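Local coordinates for flagellar motor switch protein FliG (Aquifex aeolicus, PDB 3HJL), which probably forms part of the rotor-mounted switch complex (C ring) that sets the direction of flagellar rotation, at residues A[8-20]-A[38-50]. Numbering follows the deposited sequence.
Sequences ALSKAQKAAVLLL and ELQKLFALAKDLE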
ATOM      1  N   ALA A   8      40.368 -26.140 -19.349  1.00 74.16           N
ATOM      2  CA  ALA A   8      41.290 -26.622 -18.304  1.00 71.36           C
ATOM      3  C   ALA A   8      41.267 -25.686 -17.072  1.00 63.28           C
ATOM      4  O   ALA A   8      41.398 -26.149 -15.928  1.00 46.71           O
ATOM      5  CB  ALA A   8      42.718 -26.776 -18.861  1.00 60.02           C
ATOM      6  N   LEU A   9      41.080 -24.383 -17.314  1.00 63.89           N
ATOM      7  CA  LEU A   9      40.908 -23.399 -16.227  1.00 68.48           C
ATOM      8  C   LEU A   9      39.642 -23.658 -15.377  1.00 62.66           C
ATOM      9  O   LEU A   9      39.693 -23.523 -14.159  1.00 66.31           O
ATOM     10  CB  LEU A   9      40.896 -21.958 -16.786  1.00 68.02           C
ATOM     11  CG  LEU A   9      40.601 -20.803 -15.803  1.00 66.92           C
ATOM     12  CD1 LEU A   9      41.463 -20.884 -14.538  1.00 58.01           C
ATOM     13  CD2 LEU A   9      40.778 -19.455 -16.489  1.00 55.82           C
ATOM     14  N   SER A  10      38.529 -24.035 -16.012  1.00 56.31           N
ATOM     15  CA  SER A  10      37.295 -24.326 -15.270  1.00 65.22           C
ATOM     16  C   SER A  10      37.356 -25.654 -14.513  1.00 63.45           C
ATOM     17  O   SER A  10      36.762 -25.773 -13.434  1.00 52.01           O
ATOM     18  CB  SER A  10      36.063 -24.308 -16.170  1.00 75.63           C
ATOM     19  OG  SER A  10      34.882 -24.343 -15.363  1.00 79.85           O
ATOM     20  N   LYS A  11      38.010 -26.662 -15.101  1.00 55.99           N
ATOM     21  CA  LYS A  11      38.256 -27.925 -14.391  1.00 54.25           C
ATOM     22  C   LYS A  11      39.115 -27.656 -13.150  1.00 54.52           C
ATOM     23  O   LYS A  11      38.792 -28.125 -12.064  1.00 53.67           O
ATOM     24  CB  LYS A  11      38.924 -28.949 -15.297  1.00 52.59           C
ATOM     25  CG  LYS A  11      38.025 -29.446 -16.434  1.00 61.37           C
ATOM     26  CD  LYS A  11      38.824 -30.155 -17.530  1.00 65.41           C
ATOM     27  CE  LYS A  11      37.958 -30.441 -18.765  1.00 66.90           C
ATOM     28  NZ  LYS A  11      38.738 -31.049 -19.895  1.00 62.35           N
ATOM     29  N   ALA A  12      40.162 -26.841 -13.305  1.00 56.87           N
ATOM     30  CA  ALA A  12      40.996 -26.410 -12.164  1.00 49.75           C
ATOM     31  C   ALA A  12      40.200 -25.615 -11.139  1.00 46.78           C
ATOM     32  O   ALA A  12      40.427 -25.753  -9.940  1.00 54.97           O
ATOM     33  CB  ALA A  12      42.188 -25.599 -12.644  1.00 39.47           C
ATOM     34  N   GLN A  13      39.296 -24.758 -11.614  1.00 52.28           N
ATOM     35  CA  GLN A  13      38.411 -23.981 -10.731  1.00 56.09           C
ATOM     36  C   GLN A  13      37.430 -24.870  -9.953  1.00 50.91           C
ATOM     37  O   GLN A  13      37.160 -24.610  -8.781  1.00 59.42           O
ATOM     38  CB  GLN A  13      37.661 -22.897 -11.519  1.00 57.59           C
ATOM     39  CG  GLN A  13      38.520 -21.659 -11.829  1.00 59.41           C
ATOM     40  CD  GLN A  13      37.903 -20.714 -12.873  1.00 63.91           C
ATOM     41  OE1 GLN A  13      37.105 -21.122 -13.722  1.00 60.61           O
ATOM     42  NE2 GLN A  13      38.310 -19.449 -12.829  1.00 56.24           N
ATOM     43  N   LYS A  14      36.902 -25.903 -10.607  1.00 56.30           N
ATOM     44  CA  LYS A  14      36.076 -26.913  -9.929  1.00 64.72           C
ATOM     45  C   LYS A  14      36.874 -27.612  -8.834  1.00 61.79           C
ATOM     46  O   LYS A  14      36.393 -27.746  -7.721  1.00 64.85           O
ATOM     47  CB  LYS A  14      35.548 -27.970 -10.906  1.00 68.84           C
ATOM     48  CG  LYS A  14      34.323 -27.562 -11.685  1.00 76.91           C
ATOM     49  CD  LYS A  14      33.809 -28.736 -12.515  1.00 78.97           C
ATOM     50  CE  LYS A  14      32.436 -28.446 -13.097  1.00 85.44           C
ATOM     51  NZ  LYS A  14      31.857 -29.643 -13.760  1.00 85.24           N
ATOM     52  N   ALA A  15      38.070 -28.096  -9.179  1.00 62.19           N
ATOM     53  CA  ALA A  15      38.985 -28.705  -8.202  1.00 57.06           C
ATOM     54  C   ALA A  15      39.211 -27.788  -6.986  1.00 59.43           C
ATOM     55  O   ALA A  15      39.179 -28.251  -5.842  1.00 56.56           O
ATOM     56  CB  ALA A  15      40.308 -29.033  -8.857  1.00 46.64           C
ATOM     57  N   ALA A  16      39.430 -26.498  -7.252  1.00 58.87           N
ATOM     58  CA  ALA A  16      39.614 -25.485  -6.202  1.00 60.36           C
ATOM     59  C   ALA A  16      38.394 -25.378  -5.285  1.00 57.18           C
ATOM     60  O   ALA A  16      38.532 -25.342  -4.061  1.00 65.96           O
ATOM     61  CB  ALA A  16      39.915 -24.122  -6.827  1.00 51.82           C
ATOM     62  N   VAL A  17      37.208 -25.336  -5.886  1.00 58.27           N
ATOM     63  CA  VAL A  17      35.963 -25.234  -5.132  1.00 54.75           C
ATOM     64  C   VAL A  17      35.684 -26.517  -4.348  1.00 57.34           C
ATOM     65  O   VAL A  17      35.282 -26.448  -3.190  1.00 56.29           O
ATOM     66  CB  VAL A  17      34.761 -24.878  -6.042  1.00 60.71           C
ATOM     67  CG1 VAL A  17      33.468 -24.856  -5.234  1.00 56.90           C
ATOM     68  CG2 VAL A  17      34.979 -23.506  -6.718  1.00 45.00           C
ATOM     69  N   LEU A  18      35.913 -27.675  -4.976  1.00 58.24           N
ATOM     70  CA  LEU A  18      35.778 -28.975  -4.305  1.00 53.64           C
ATOM     71  C   LEU A  18      36.672 -29.072  -3.074  1.00 60.93           C
ATOM     72  O   LEU A  18      36.209 -29.471  -1.998  1.00 60.15           O
ATOM     73  CB  LEU A  18      36.107 -30.136  -5.254  1.00 56.95           C
ATOM     74  CG  LEU A  18      35.057 -30.595  -6.268  1.00 64.01           C
ATOM     75  CD1 LEU A  18      35.651 -31.681  -7.191  1.00 53.37           C
ATOM     76  CD2 LEU A  18      33.807 -31.133  -5.558  1.00 57.64           C
ATOM     77  N   LEU A  19      37.943 -28.698  -3.233  1.00 55.73           N
ATOM     78  CA  LEU A  19      38.912 -28.712  -2.121  1.00 62.31           C
ATOM     79  C   LEU A  19      38.358 -27.996  -0.877  1.00 59.15           C
ATOM     80  O   LEU A  19      38.443 -28.511   0.240  1.00 54.54           O
ATOM     81  CB  LEU A  19      40.240 -28.060  -2.554  1.00 63.12           C
ATOM     82  CG  LEU A  19      41.400 -28.020  -1.542  1.00 61.31           C
ATOM     83  CD1 LEU A  19      41.909 -29.430  -1.237  1.00 61.32           C
ATOM     84  CD2 LEU A  19      42.525 -27.138  -2.055  1.00 56.30           C
ATOM     85  N   LEU A  20      37.757 -26.835  -1.098  1.00 54.08           N
ATOM     86  CA  LEU A  20      37.215 -26.013  -0.020  1.00 56.81           C
ATOM     87  C   LEU A  20      35.799 -26.412   0.465  1.00 52.49           C
ATOM     88  O   LEU A  20      35.456 -26.131   1.607  1.00 60.33           O
ATOM     89  CB  LEU A  20      37.216 -24.552  -0.470  1.00 63.54           C
ATOM     90  CG  LEU A  20      38.599 -23.993  -0.826  1.00 66.19           C
ATOM     91  CD1 LEU A  20      38.464 -22.733  -1.649  1.00 67.45           C
ATOM     92  CD2 LEU A  20      39.412 -23.752   0.440  1.00 65.07           C
ATOM     93  N   GLU A  38      51.032 -27.014  -5.119  1.00 54.24           N
ATOM     94  CA  GLU A  38      49.734 -27.433  -5.648  1.00 50.58           C
ATOM     95  C   GLU A  38      48.575 -26.865  -4.856  1.00 51.15           C
ATOM     96  O   GLU A  38      47.640 -26.301  -5.439  1.00 52.33           O
ATOM     97  CB  GLU A  38      49.647 -28.960  -5.685  1.00 52.64           C
ATOM     98  CG  GLU A  38      50.545 -29.563  -6.750  1.00 44.59           C
ATOM     99  CD  GLU A  38      50.790 -31.054  -6.594  1.00 53.57           C
ATOM    100  OE1 GLU A  38      50.662 -31.574  -5.473  1.00 58.28           O
ATOM    101  OE2 GLU A  38      51.174 -31.699  -7.597  1.00 52.45           O
ATOM    102  N   LEU A  39      48.639 -27.004  -3.531  1.00 56.25           N
ATOM    103  CA  LEU A  39      47.628 -26.421  -2.637  1.00 58.67           C
ATOM    104  C   LEU A  39      47.488 -24.903  -2.822  1.00 60.62           C
ATOM    105  O   LEU A  39      46.372 -24.383  -2.823  1.00 69.37           O
ATOM    106  CB  LEU A  39      47.945 -26.741  -1.170  1.00 65.38           C
ATOM    107  CG  LEU A  39      47.670 -28.177  -0.709  1.00 69.98           C
ATOM    108  CD1 LEU A  39      48.417 -28.496   0.587  1.00 72.09           C
ATOM    109  CD2 LEU A  39      46.170 -28.408  -0.539  1.00 65.42           C
ATOM    110  N   GLN A  40      48.613 -24.207  -3.000  1.00 64.60           N
ATOM    111  CA  GLN A  40      48.592 -22.753  -3.243  1.00 67.82           C
ATOM    112  C   GLN A  40      48.037 -22.378  -4.623  1.00 59.88           C
ATOM    113  O   GLN A  40      47.424 -21.324  -4.765  1.00 61.42           O
ATOM    114  CB  GLN A  40      49.985 -22.128  -3.044  1.00 69.86           C
ATOM    115  CG  GLN A  40      50.488 -22.115  -1.584  1.00 73.78           C
ATOM    116  CD  GLN A  40      49.553 -21.401  -0.607  1.00 68.99           C
ATOM    117  OE1 GLN A  40      49.295 -21.903   0.490  1.00 61.09           O
ATOM    118  NE2 GLN A  40      49.018 -20.249  -1.016  1.00 58.26           N
ATOM    119  N   LYS A  41      48.289 -23.203  -5.640  1.00 55.03           N
ATOM    120  CA  LYS A  41      47.670 -22.985  -6.947  1.00 58.44           C
ATOM    121  C   LYS A  41      46.150 -23.110  -6.809  1.00 57.02           C
ATOM    122  O   LYS A  41      45.412 -22.278  -7.333  1.00 57.23           O
ATOM    123  CB  LYS A  41      48.193 -23.965  -8.011  1.00 62.70           C
ATOM    124  CG  LYS A  41      49.569 -23.619  -8.576  1.00 65.65           C
ATOM    125  CD  LYS A  41      49.871 -24.350  -9.893  1.00 68.31           C
ATOM    126  CE  LYS A  41      50.091 -25.841  -9.711  1.00 74.93           C
ATOM    127  NZ  LYS A  41      51.342 -26.158  -8.976  1.00 79.69           N
ATOM    128  N   LEU A  42      45.691 -24.120  -6.068  1.00 59.36           N
ATOM    129  CA  LEU A  42      44.258 -24.286  -5.821  1.00 54.49           C
ATOM    130  C   LEU A  42      43.654 -23.131  -5.016  1.00 55.51           C
ATOM    131  O   LEU A  42      42.554 -22.686  -5.335  1.00 56.87           O
ATOM    132  CB  LEU A  42      43.954 -25.637  -5.173  1.00 52.92           C
ATOM    133  CG  LEU A  42      44.096 -26.830  -6.136  1.00 58.74           C
ATOM    134  CD1 LEU A  42      44.127 -28.164  -5.393  1.00 56.40           C
ATOM    135  CD2 LEU A  42      42.985 -26.821  -7.190  1.00 54.29           C
ATOM    136  N   PHE A  43      44.387 -22.598  -4.035  1.00 60.13           N
ATOM    137  CA  PHE A  43      43.882 -21.449  -3.252  1.00 66.18           C
ATOM    138  C   PHE A  43      43.800 -20.181  -4.109  1.00 65.04           C
ATOM    139  O   PHE A  43      42.808 -19.449  -4.032  1.00 57.98           O
ATOM    140  CB  PHE A  43      44.733 -21.169  -1.994  1.00 72.87           C
ATOM    141  CG  PHE A  43      44.748 -22.299  -0.977  1.00 73.76           C
ATOM    142  CD1 PHE A  43      43.574 -22.950  -0.593  1.00 74.59           C
ATOM    143  CD2 PHE A  43      45.933 -22.635  -0.324  1.00 75.61           C
ATOM    144  CE1 PHE A  43      43.601 -23.969   0.360  1.00 78.73           C
ATOM    145  CE2 PHE A  43      45.967 -23.656   0.623  1.00 76.27           C
ATOM    146  CZ  PHE A  43      44.800 -24.321   0.967  1.00 75.00           C
ATOM    147  N   ALA A  44      44.825 -19.942  -4.939  1.00 53.49           N
ATOM    148  CA  ALA A  44      44.826 -18.779  -5.836  1.00 48.46           C
ATOM    149  C   ALA A  44      43.693 -18.871  -6.865  1.00 51.92           C
ATOM    150  O   ALA A  44      43.068 -17.863  -7.196  1.00 57.92           O
ATOM    151  CB  ALA A  44      46.177 -18.618  -6.516  1.00 39.74           C
ATOM    152  N   LEU A  45      43.409 -20.087  -7.339  1.00 59.20           N
ATOM    153  CA  LEU A  45      42.265 -20.322  -8.235  1.00 60.14           C
ATOM    154  C   LEU A  45      40.922 -19.943  -7.581  1.00 60.43           C
ATOM    155  O   LEU A  45      40.091 -19.301  -8.215  1.00 57.62           O
ATOM    156  CB  LEU A  45      42.226 -21.789  -8.707  1.00 45.35           C
ATOM    157  CG  LEU A  45      43.269 -22.179  -9.754  1.00 48.78           C
ATOM    158  CD1 LEU A  45      43.440 -23.674  -9.807  1.00 45.28           C
ATOM    159  CD2 LEU A  45      42.918 -21.628 -11.117  1.00 40.67           C
ATOM    160  N   ALA A  46      40.724 -20.350  -6.323  1.00 62.46           N
ATOM    161  CA  ALA A  46      39.478 -20.061  -5.598  1.00 64.66           C
ATOM    162  C   ALA A  46      39.326 -18.562  -5.341  1.00 66.45           C
ATOM    163  O   ALA A  46      38.257 -17.996  -5.577  1.00 60.37           O
ATOM    164  CB  ALA A  46      39.422 -20.830  -4.288  1.00 57.90           C
ATOM    165  N   LYS A  47      40.412 -17.935  -4.881  1.00 66.28           N
ATOM    166  CA  LYS A  47      40.454 -16.490  -4.620  1.00 63.03           C
ATOM    167  C   LYS A  47      40.178 -15.645  -5.870  1.00 58.29           C
ATOM    168  O   LYS A  47      39.564 -14.585  -5.777  1.00 61.77           O
ATOM    169  CB  LYS A  47      41.826 -16.095  -4.035  1.00 66.12           C
ATOM    170  CG  LYS A  47      41.896 -14.654  -3.525  1.00 67.52           C
ATOM    171  CD  LYS A  47      43.259 -14.306  -2.948  1.00 70.32           C
ATOM    172  CE  LYS A  47      43.290 -12.843  -2.468  1.00 70.24           C
ATOM    173  NZ  LYS A  47      44.658 -12.403  -2.059  1.00 68.44           N
ATOM    174  N   ASP A  48      40.630 -16.117  -7.031  1.00 52.02           N
ATOM    175  CA  ASP A  48      40.483 -15.377  -8.284  1.00 56.47           C
ATOM    176  C   ASP A  48      39.209 -15.763  -9.079  1.00 49.14           C
ATOM    177  O   ASP A  48      39.073 -15.394 -10.247  1.00 51.79           O
ATOM    178  CB  ASP A  48      41.745 -15.600  -9.136  1.00 66.63           C
ATOM    179  CG  ASP A  48      41.936 -14.541 -10.207  1.00 73.45           C
ATOM    180  OD1 ASP A  48      41.912 -13.335  -9.879  1.00 84.67           O
ATOM    181  OD2 ASP A  48      42.148 -14.922 -11.375  1.00 83.34           O
ATOM    182  N   LEU A  49      38.271 -16.474  -8.449  1.00 48.86           N
ATOM    183  CA  LEU A  49      37.017 -16.853  -9.120  1.00 56.28           C
ATOM    184  C   LEU A  49      36.167 -15.638  -9.497  1.00 57.86           C
ATOM    185  O   LEU A  49      36.100 -14.658  -8.748  1.00 55.43           O
ATOM    186  CB  LEU A  49      36.165 -17.771  -8.237  1.00 54.95           C
ATOM    187  CG  LEU A  49      36.550 -19.241  -8.059  1.00 57.01           C
ATOM    188  CD1 LEU A  49      35.696 -19.863  -6.938  1.00 55.40           C
ATOM    189  CD2 LEU A  49      36.378 -20.031  -9.348  1.00 53.43           C
ATOM    190  N   GLU A  50      35.534 -15.712 -10.669  1.00 54.51           N
ATOM    191  CA  GLU A  50      34.570 -14.704 -11.097  1.00 54.96           C
ATOM    192  C   GLU A  50      33.310 -14.828 -10.245  1.00 52.92           C
ATOM    193  O   GLU A  50      32.996 -15.909  -9.747  1.00 48.16           O
ATOM    194  CB  GLU A  50      34.204 -14.875 -12.578  1.00 54.54           C
ATOM    195  CG  GLU A  50      35.199 -14.266 -13.552  1.00 58.35           C
ATOM    196  CD  GLU A  50      34.807 -14.512 -15.003  1.00 65.75           C
ATOM    197  OE1 GLU A  50      34.358 -13.555 -15.678  1.00 66.58           O
ATOM    198  OE2 GLU A  50      34.893 -15.677 -15.453  1.00 74.77           O
TER
HETATM  199  O   HOH W   1      40.117 -18.657 -10.864  1.00 48.71           O
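Leu39, buried behind the contact, touches the CD2 methyl of Leu19 with its own CD2. One turn on, Leu42 is a knob in a hole formed by Ala12, Ala15, Ala16 and Leu19: its CD2 reaches down to the backbone, 3.6 Å from Ala16 N, while Leu19 CD2 lies against its CB at 3.7 Å. Leu19 can lean over this knob because its CG stands anti to the backbone N (chi1 -178°). Phe43 starts out pointing away from helix 7-21, yet its ring swings back so that CE1 meets Leu19 CD2 and, near the ring plane, Leu20 CD2.

The axes pass 8.3 Å apart at a crossing angle of -98°, almost perpendicular, and small residues allow the approach: Ala16 CB rests 3.4 Å from Leu42 O and is also in contact with Leu45 CB. Leu45 spreads its methyls along helix 7-21, CD1 on Ala12 CB at 3.6 Å and CD2 on Leu9 CD1. No direct hydrogen bond joins the segments; instead a water accepts from Gln13 NE2 (2.8 Å) and donates to Leu45 O (2.7 Å). Ala46 CB meets Leu20 CD1 in a close methyl contact.

Beyond the helix end, Leu49 folds back, its CD2 lying along the aliphatic part of Gln13 and CD1 reaching Val17 CG2 at 3.7 Å. This apolar crossing belongs to the all-helical N-terminal domain of FliG. Helix 24-33 adds Ile30 to Leu19 and Val31 to Leu39, helix 54-70 packs Leu64 on Val17, and helix 78-88 brings Val88 against both Leu20 and Leu49.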